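Local structure of transcriptional regulator, marR family, putative (3F3X) at residues 31-36 with 105-110; 80-85 with 92-97. The protein probably binds DNA as a dimeric MarR-family transcription factor that regulates gene expression in the archaeon Sulfolobus solfataricus. All coordinates share one frame; numbering follows the deposited sequence. Where two conformers were deposited one is given.

How the interactions relate
From the N terminus, helix 3-33 runs into residues 31-36, and the chain then passes through helix 37-48, the short strand 51-52 and helices 53-60 and 64-76 into strand 80-85. Interaction 2 closes the small loop of the beta hairpin, pairing 80-85 with 92-97. Helix 98-118 follows directly, and its residues 105-110 return to the end of the first long helix in interaction 1. The hairpin loop is therefore nested inside the much larger loop closed by interaction 1. The centres lie 21 Å apart and the two do not touch: one joins two long helices, the other builds the wing of the winged-helix domain.

Interaction 1 of 2, residues 31-36 with 105-110; sequences KLMNLS and LEANEV
Met-33 reaches across to Glu-106, Ala-107 and Val-110, joining the end of the first long helix of the winged-helix MarR fold, 3-33, to helix 98-118, which follows the wing. The contact is one of apolar packing, with no hydrogen bond between the segments. The thioether does most of the touching. With CG beside the backbone N and anti to the carbonyl carbon (chi1 -53°), the methionine chain runs out extended to SD, then bends at chi3 (78°) to set CE down on the helix. Met-33 SD lies 3.7 Å from Ala-107 CA and 4.0 Å from Ala-107 CB. The sulfur also meets one valine branch, with Met-33 SD 4.2 Å from Val-110 CG2. The terminal methyl goes to the glutamate: the two side chains cross obliquely, and Met-33 CE approaches Glu-106 CB to 3.4 Å. Carboxylate oxygen OE1 of Glu-106 also lies close to that methyl, so the acidic side chain adds its aliphatic root and one oxygen to an otherwise apolar contact.

Two leucines extend the packing. Leu-32 brings CD1 to the other valine branch, 4.3 Å from Val-110 CG1, placing Val-110 against both Leu-32 and Met-33. Leu-35, just beyond Asn-34, which leaves the helix with positive phi, adds its CD1. Val-103 of helix 98-118 touches both Met-33 and Leu-35, while Leu-29, inside helix 3-33, packs on Ala-107 and Val-110. Asn-108, on the same helix, packs on Leu-8 of the second subunit, which puts the contact beside the dimer interface. The small methyl of Ala-107 is shared between sulfur and leucine: besides Met-33 SD, Ala-107 CB faces Leu-35 CD1 at 4.4 Å.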
ATOM      1  N   LYS A  31     -14.563  -2.777  12.837  1.00 26.94           N
ATOM      2  CA  LYS A  31     -15.463  -2.404  13.923  1.00 28.04           C
ATOM      3  C   LYS A  31     -16.945  -2.525  13.593  1.00 26.80           C
ATOM      4  O   LYS A  31     -17.742  -2.907  14.447  1.00 28.68           O
ATOM      5  CB  LYS A  31     -15.110  -0.995  14.401  1.00 30.01           C
ATOM      6  CG  LYS A  31     -13.737  -0.972  15.041  1.00 32.33           C
ATOM      7  CD  LYS A  31     -13.327   0.396  15.488  1.00 36.13           C
ATOM      8  CE  LYS A  31     -12.086   0.297  16.345  1.00 38.34           C
ATOM      9  NZ  LYS A  31     -11.593   1.638  16.741  1.00 43.22           N
ATOM     10  N   LEU A  32     -17.312  -2.242  12.348  1.00 26.86           N
ATOM     11  CA  LEU A  32     -18.717  -2.320  11.942  1.00 26.91           C
ATOM     12  C   LEU A  32     -19.172  -3.700  11.470  1.00 27.71           C
ATOM     13  O   LEU A  32     -20.326  -4.094  11.682  1.00 27.01           O
ATOM     14  CB  LEU A  32     -18.996  -1.304  10.825  1.00 26.87           C
ATOM     15  CG  LEU A  32     -18.768   0.170  11.178  1.00 27.56           C
ATOM     16  CD1 LEU A  32     -19.037   1.037   9.970  1.00 28.27           C
ATOM     17  CD2 LEU A  32     -19.677   0.569  12.324  1.00 28.20           C
ATOM     18  N   MET A  33     -18.265  -4.443  10.843  1.00 25.73           N
ATOM     19  CA  MET A  33     -18.637  -5.744  10.299  1.00 27.22           C
ATOM     20  C   MET A  33     -17.724  -6.921  10.626  1.00 28.22           C
ATOM     21  O   MET A  33     -17.990  -8.046  10.201  1.00 29.65           O
ATOM     22  CB  MET A  33     -18.766  -5.619   8.779  1.00 27.00           C
ATOM     23  CG  MET A  33     -19.692  -4.498   8.336  1.00 27.57           C
ATOM     24  SD  MET A  33     -19.774  -4.306   6.548  1.00 29.31           S
ATOM     25  CE  MET A  33     -20.886  -5.666   6.131  1.00 28.00           C
ATOM     26  N   ASN A  34     -16.661  -6.665  11.380  1.00 29.14           N
ATOM     27  CA  ASN A  34     -15.709  -7.703  11.743  1.00 30.69           C
ATOM     28  C   ASN A  34     -15.126  -8.299  10.463  1.00 30.20           C
ATOM     29  O   ASN A  34     -14.925  -9.510  10.351  1.00 28.74           O
ATOM     30  CB  ASN A  34     -16.394  -8.784  12.589  1.00 34.91           C
ATOM     31  CG  ASN A  34     -15.421  -9.810  13.122  1.00 39.66           C
ATOM     32  OD1 ASN A  34     -14.319  -9.471  13.556  1.00 43.80           O
ATOM     33  ND2 ASN A  34     -15.828 -11.078  13.109  1.00 43.17           N
ATOM     34  N   LEU A  35     -14.875  -7.423   9.495  1.00 28.54           N
ATOM     35  CA  LEU A  35     -14.294  -7.812   8.215  1.00 27.88           C
ATOM     36  C   LEU A  35     -13.062  -6.966   7.971  1.00 26.90           C
ATOM     37  O   LEU A  35     -12.889  -5.916   8.588  1.00 25.96           O
ATOM     38  CB  LEU A  35     -15.275  -7.571   7.060  1.00 29.09           C
ATOM     39  CG  LEU A  35     -16.557  -8.398   6.975  1.00 32.24           C
ATOM     40  CD1 LEU A  35     -17.356  -7.949   5.749  1.00 31.63           C
ATOM     41  CD2 LEU A  35     -16.213  -9.886   6.886  1.00 31.11           C
ATOM     42  N   SER A  36     -12.208  -7.429   7.065  1.00 27.20           N
ATOM     43  CA  SER A  36     -11.006  -6.696   6.705  1.00 25.25           C
ATOM     44  C   SER A  36     -11.186  -6.226   5.267  1.00 25.15           C
ATOM     45  O   SER A  36     -12.153  -6.596   4.598  1.00 23.37           O
ATOM     46  CB  SER A  36      -9.777  -7.596   6.792  1.00 26.45           C
ATOM     47  OG  SER A  36      -9.788  -8.574   5.765  1.00 25.94           O
ATOM     48  N   LEU A 105     -22.737  -6.327  -0.201  1.00 23.77           N
ATOM     49  CA  LEU A 105     -23.503  -5.113  -0.485  1.00 24.22           C
ATOM     50  C   LEU A 105     -23.286  -4.084   0.618  1.00 23.51           C
ATOM     51  O   LEU A 105     -23.096  -2.897   0.351  1.00 24.13           O
ATOM     52  CB  LEU A 105     -24.995  -5.426  -0.606  1.00 26.39           C
ATOM     53  CG  LEU A 105     -25.448  -6.240  -1.821  1.00 30.65           C
ATOM     54  CD1 LEU A 105     -26.945  -6.526  -1.722  1.00 32.35           C
ATOM     55  CD2 LEU A 105     -25.128  -5.468  -3.101  1.00 32.89           C
ATOM     56  N   GLU A 106     -23.307  -4.552   1.860  1.00 24.91           N
ATOM     57  CA  GLU A 106     -23.109  -3.685   3.014  1.00 26.20           C
ATOM     58  C   GLU A 106     -21.673  -3.171   3.082  1.00 25.96           C
ATOM     59  O   GLU A 106     -21.448  -1.980   3.294  1.00 26.52           O
ATOM     60  CB  GLU A 106     -23.456  -4.445   4.297  1.00 29.07           C
ATOM     61  CG  GLU A 106     -24.937  -4.780   4.431  1.00 36.97           C
ATOM     62  CD  GLU A 106     -25.224  -5.765   5.549  1.00 40.72           C
ATOM     63  OE1 GLU A 106     -24.384  -5.894   6.467  1.00 44.76           O
ATOM     64  OE2 GLU A 106     -26.298  -6.406   5.515  1.00 43.35           O
ATOM     65  N   ALA A 107     -20.700  -4.065   2.903  1.00 23.99           N
ATOM     66  CA  ALA A 107     -19.292  -3.665   2.948  1.00 23.01           C
ATOM     67  C   ALA A 107     -18.997  -2.646   1.844  1.00 23.73           C
ATOM     68  O   ALA A 107     -18.263  -1.678   2.060  1.00 23.31           O
ATOM     69  CB  ALA A 107     -18.382  -4.900   2.794  1.00 22.28           C
ATOM     70  N   ASN A 108     -19.571  -2.872   0.663  1.00 23.02           N
ATOM     71  CA  ASN A 108     -19.387  -1.964  -0.466  1.00 24.19           C
ATOM     72  C   ASN A 108     -19.911  -0.581  -0.095  1.00 24.13           C
ATOM     73  O   ASN A 108     -19.268   0.430  -0.373  1.00 23.01           O
ATOM     74  CB  ASN A 108     -20.136  -2.479  -1.700  1.00 22.55           C
ATOM     75  CG  ASN A 108     -20.109  -1.490  -2.854  1.00 26.77           C
ATOM     76  OD1 ASN A 108     -21.140  -0.929  -3.235  1.00 27.29           O
ATOM     77  ND2 ASN A 108     -18.928  -1.266  -3.411  1.00 25.31           N
ATOM     78  N   GLU A 109     -21.081  -0.545   0.533  1.00 24.63           N
ATOM     79  CA  GLU A 109     -21.684   0.718   0.947  1.00 27.47           C
ATOM     80  C   GLU A 109     -20.782   1.453   1.938  1.00 25.47           C
ATOM     81  O   GLU A 109     -20.572   2.660   1.821  1.00 26.38           O
ATOM     82  CB  GLU A 109     -23.043   0.471   1.604  1.00 30.80           C
ATOM     83  CG  GLU A 109     -23.868   1.732   1.764  1.00 40.09           C
ATOM     84  CD  GLU A 109     -24.781   1.977   0.580  1.00 45.68           C
ATOM     85  OE1 GLU A 109     -24.363   1.714  -0.570  1.00 48.70           O
ATOM     86  OE2 GLU A 109     -25.918   2.441   0.802  1.00 49.49           O
ATOM     87  N   VAL A 110     -20.268   0.719   2.923  1.00 24.84           N
ATOM     88  CA  VAL A 110     -19.388   1.292   3.937  1.00 22.52           C
ATOM     89  C   VAL A 110     -18.130   1.901   3.312  1.00 23.79           C
ATOM     90  O   VAL A 110     -17.786   3.050   3.590  1.00 21.67           O
ATOM     91  CB  VAL A 110     -18.958   0.223   4.984  1.00 23.29           C
ATOM     92  CG1 VAL A 110     -17.819   0.755   5.843  1.00 23.52           C
ATOM     93  CG2 VAL A 110     -20.139  -0.152   5.863  1.00 25.72           C
TER

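Interaction 2 of 2, residues 80-85 with 92-97; sequences VRRIRD and VIVEIT
Arg-81 and Glu-95 sit opposite each other in an antiparallel hydrogen-bonded pair, and their side chains run side by side, pointing the same way. Both backbone bonds, Arg-81 N to Glu-95 O and Glu-95 N to Arg-81 O, measure 2.9 Å. From CB, Arg-81 CG is placed between its backbone N and carbonyl carbon (chi1 72°) and lies 3.8 Å from Glu-95 OE1. CD comes closer to the same oxygen, and a bend at chi3 (58°) places NE. Arg-81 CZ is equally near Thr-97 CG2 and Glu-95 OE1, 4.0 Å from each. At the tip, Arg-81 NH1 forms a salt bridge with Glu-95 OE1 at 3.0 Å. The guanidinium and carboxylate planes stand 82° apart, and NH1 meets the oxygen from above the carboxylate plane. NH1 also donates to a water that in turn donates to Ile-96 O, bridging the arginine to the backbone beyond its partner. Thr-97 CG2 lies over one guanidinium face, toward the rim and 3.8 Å from Arg-81 NH2.

Ile-83 and Ile-93 form the next hydrogen-bonded pair, and their side chains share the sheet face of Arg-81 and Glu-95; Ile-83 CG1 packs 3.9 Å from Ile-93 CB. On the other face Val-80 CB meets Val-94 CG1 at 3.8 Å, backed by Leu-43 and Leu-74 on the Val-80 side and by Leu-56 on the Val-94 side. There Val-92 CG1 rests 3.6 Å from Arg-82 CG, while the Arg-82 guanidinium is held by salt bridges to Glu-75 and Asp-72 of helix 64-76. This face packs on the helices; strand 51-52 adds a third antiparallel strand beside 92-96, and the hairpin itself is the beta wing of the winged helix-turn-helix domain characteristic of MarR proteins.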
ATOM      1  N   VAL A  80     -18.471 -17.530   2.358  1.00 19.77           N
ATOM      2  CA  VAL A  80     -17.984 -18.194   1.153  1.00 20.00           C
ATOM      3  C   VAL A  80     -17.806 -19.659   1.517  1.00 20.81           C
ATOM      4  O   VAL A  80     -17.986 -20.050   2.674  1.00 20.28           O
ATOM      5  CB  VAL A  80     -16.590 -17.676   0.652  1.00 19.93           C
ATOM      6  CG1 VAL A  80     -16.616 -16.173   0.428  1.00 18.32           C
ATOM      7  CG2 VAL A  80     -15.488 -18.083   1.637  1.00 18.88           C
ATOM      8  N   ARG A  81     -17.471 -20.468   0.525  1.00 18.64           N
ATOM      9  CA  ARG A  81     -17.207 -21.874   0.763  1.00 20.84           C
ATOM     10  C   ARG A  81     -16.153 -22.274  -0.240  1.00 22.26           C
ATOM     11  O   ARG A  81     -16.032 -21.657  -1.303  1.00 21.72           O
ATOM     12  CB  ARG A  81     -18.463 -22.742   0.563  1.00 22.34           C
ATOM     13  CG  ARG A  81     -18.925 -22.920  -0.884  1.00 21.88           C
ATOM     14  CD  ARG A  81     -19.989 -24.018  -0.976  1.00 23.74           C
ATOM     15  NE  ARG A  81     -21.148 -23.724  -0.136  1.00 22.52           N
ATOM     16  CZ  ARG A  81     -22.095 -22.846  -0.449  1.00 23.41           C
ATOM     17  NH1 ARG A  81     -22.036 -22.180  -1.595  1.00 23.05           N
ATOM     18  NH2 ARG A  81     -23.079 -22.603   0.404  1.00 24.32           N
ATOM     19  N   ARG A  82     -15.370 -23.286   0.109  1.00 21.00           N
ATOM     20  CA  ARG A  82     -14.365 -23.796  -0.804  1.00 20.90           C
ATOM     21  C   ARG A  82     -14.928 -25.079  -1.394  1.00 23.46           C
ATOM     22  O   ARG A  82     -15.497 -25.907  -0.676  1.00 23.49           O
ATOM     23  CB  ARG A  82     -13.056 -24.089  -0.065  1.00 22.94           C
ATOM     24  CG  ARG A  82     -12.107 -22.901  -0.013  1.00 24.71           C
ATOM     25  CD  ARG A  82     -10.959 -23.126   0.958  1.00 23.54           C
ATOM     26  NE  ARG A  82     -11.444 -23.112   2.334  1.00 26.65           N
ATOM     27  CZ  ARG A  82     -10.682 -22.876   3.396  1.00 26.39           C
ATOM     28  NH1 ARG A  82      -9.383 -22.636   3.250  1.00 29.19           N
ATOM     29  NH2 ARG A  82     -11.228 -22.851   4.599  1.00 28.05           N
ATOM     30  N   ILE A  83     -14.810 -25.221  -2.707  1.00 22.71           N
ATOM     31  CA  ILE A  83     -15.265 -26.418  -3.394  1.00 25.49           C
ATOM     32  C   ILE A  83     -14.160 -26.768  -4.374  1.00 28.08           C
ATOM     33  O   ILE A  83     -13.276 -25.954  -4.643  1.00 27.80           O
ATOM     34  CB  ILE A  83     -16.584 -26.192  -4.176  1.00 26.58           C
ATOM     35  CG1 ILE A  83     -16.456 -24.962  -5.075  1.00 27.21           C
ATOM     36  CG2 ILE A  83     -17.755 -26.074  -3.199  1.00 27.55           C
ATOM     37  CD1 ILE A  83     -17.665 -24.712  -5.948  1.00 30.06           C
ATOM     38  N   ARG A  84     -14.191 -27.985  -4.891  1.00 31.42           N
ATOM     39  CA  ARG A  84     -13.173 -28.412  -5.837  1.00 34.18           C
ATOM     40  C   ARG A  84     -13.630 -28.046  -7.234  1.00 36.70           C
ATOM     41  O   ARG A  84     -14.832 -28.022  -7.510  1.00 36.09           O
ATOM     42  CB  ARG A  84     -12.971 -29.922  -5.745  1.00 32.76           C
ATOM     43  CG  ARG A  84     -12.412 -30.403  -4.411  1.00 32.86           C
ATOM     44  CD  ARG A  84     -12.488 -31.916  -4.321  1.00 31.78           C
ATOM     45  NE  ARG A  84     -13.872 -32.372  -4.243  1.00 30.95           N
ATOM     46  CZ  ARG A  84     -14.263 -33.628  -4.430  1.00 31.52           C
ATOM     47  NH1 ARG A  84     -13.371 -34.571  -4.716  1.00 30.63           N
ATOM     48  NH2 ARG A  84     -15.548 -33.942  -4.320  1.00 30.21           N
ATOM     49  N   ASP A  85     -12.676 -27.746  -8.110  1.00 39.35           N
ATOM     50  CA  ASP A  85     -13.008 -27.411  -9.485  1.00 43.53           C
ATOM     51  C   ASP A  85     -13.608 -28.678 -10.091  1.00 45.78           C
ATOM     52  O   ASP A  85     -12.984 -29.737 -10.068  1.00 46.11           O
ATOM     53  CB  ASP A  85     -11.750 -27.017 -10.257  1.00 45.27           C
ATOM     54  CG  ASP A  85     -12.063 -26.441 -11.621  1.00 46.49           C
ATOM     55  OD1 ASP A  85     -13.061 -26.872 -12.238  1.00 47.47           O
ATOM     56  OD2 ASP A  85     -11.303 -25.565 -12.082  1.00 48.11           O
ATOM     57  N   VAL A  92      -8.619 -25.639  -5.818  1.00 32.30           N
ATOM     58  CA  VAL A  92      -9.570 -25.169  -4.815  1.00 31.73           C
ATOM     59  C   VAL A  92     -10.267 -23.917  -5.339  1.00 29.64           C
ATOM     60  O   VAL A  92      -9.612 -22.953  -5.740  1.00 29.98           O
ATOM     61  CB  VAL A  92      -8.869 -24.822  -3.484  1.00 31.53           C
ATOM     62  CG1 VAL A  92      -9.878 -24.268  -2.490  1.00 31.18           C
ATOM     63  CG2 VAL A  92      -8.195 -26.064  -2.913  1.00 31.83           C
ATOM     64  N   ILE A  93     -11.594 -23.942  -5.337  1.00 26.22           N
ATOM     65  CA  ILE A  93     -12.387 -22.820  -5.812  1.00 24.22           C
ATOM     66  C   ILE A  93     -13.156 -22.198  -4.657  1.00 23.21           C
ATOM     67  O   ILE A  93     -13.663 -22.908  -3.786  1.00 23.23           O
ATOM     68  CB  ILE A  93     -13.413 -23.272  -6.878  1.00 25.03           C
ATOM     69  CG1 ILE A  93     -12.691 -23.888  -8.079  1.00 26.96           C
ATOM     70  CG2 ILE A  93     -14.268 -22.093  -7.310  1.00 27.76           C
ATOM     71  CD1 ILE A  93     -11.776 -22.931  -8.803  1.00 27.67           C
ATOM     72  N   VAL A  94     -13.245 -20.871  -4.662  1.00 21.55           N
ATOM     73  CA  VAL A  94     -13.970 -20.143  -3.627  1.00 19.87           C
ATOM     74  C   VAL A  94     -15.269 -19.637  -4.247  1.00 19.53           C
ATOM     75  O   VAL A  94     -15.257 -18.912  -5.236  1.00 18.71           O
ATOM     76  CB  VAL A  94     -13.167 -18.928  -3.111  1.00 20.51           C
ATOM     77  CG1 VAL A  94     -13.949 -18.220  -2.004  1.00 18.27           C
ATOM     78  CG2 VAL A  94     -11.810 -19.380  -2.583  1.00 21.29           C
ATOM     79  N   GLU A  95     -16.386 -20.038  -3.661  1.00 18.09           N
ATOM     80  CA  GLU A  95     -17.693 -19.632  -4.142  1.00 17.15           C
ATOM     81  C   GLU A  95     -18.370 -18.805  -3.068  1.00 17.49           C
ATOM     82  O   GLU A  95     -18.343 -19.164  -1.889  1.00 18.44           O
ATOM     83  CB  GLU A  95     -18.546 -20.866  -4.458  1.00 18.58           C
ATOM     84  CG  GLU A  95     -19.997 -20.543  -4.803  1.00 20.43           C
ATOM     85  CD  GLU A  95     -20.834 -21.793  -5.037  1.00 23.73           C
ATOM     86  OE1 GLU A  95     -20.716 -22.746  -4.239  1.00 21.60           O
ATOM     87  OE2 GLU A  95     -21.619 -21.811  -6.008  1.00 23.29           O
ATOM     88  N   ILE A  96     -18.970 -17.687  -3.467  0.50 16.40           N
ATOM     89  CA  ILE A  96     -19.649 -16.826  -2.511  0.50 15.65           C
ATOM     90  C   ILE A  96     -21.002 -17.458  -2.172  0.50 17.31           C
ATOM     91  O   ILE A  96     -21.570 -18.194  -2.979  0.50 17.97           O
ATOM     92  CB  ILE A  96     -19.844 -15.394  -3.092  0.50 14.02           C
ATOM     93  CG1 ILE A  96     -20.096 -14.398  -1.960  0.50 13.37           C
ATOM     94  CG2 ILE A  96     -21.018 -15.370  -4.078  0.50 13.88           C
ATOM     95  CD1 ILE A  96     -20.105 -12.944  -2.415  0.50  7.80           C
ATOM     96  N   THR A  97     -21.500 -17.189  -0.971  1.00 18.16           N
ATOM     97  CA  THR A  97     -22.785 -17.732  -0.527  1.00 20.39           C
ATOM     98  C   THR A  97     -23.802 -16.588  -0.548  1.00 22.21           C
ATOM     99  O   THR A  97     -23.427 -15.415  -0.632  1.00 20.91           O
ATOM    100  CB  THR A  97     -22.716 -18.244   0.919  1.00 21.63           C
ATOM    101  OG1 THR A  97     -22.515 -17.127   1.794  1.00 21.89           O
ATOM    102  CG2 THR A  97     -21.563 -19.243   1.094  1.00 21.34           C
TER
HETATM  103  O   HOH W   1     -23.669 -20.026  -3.030  1.00 22.30           O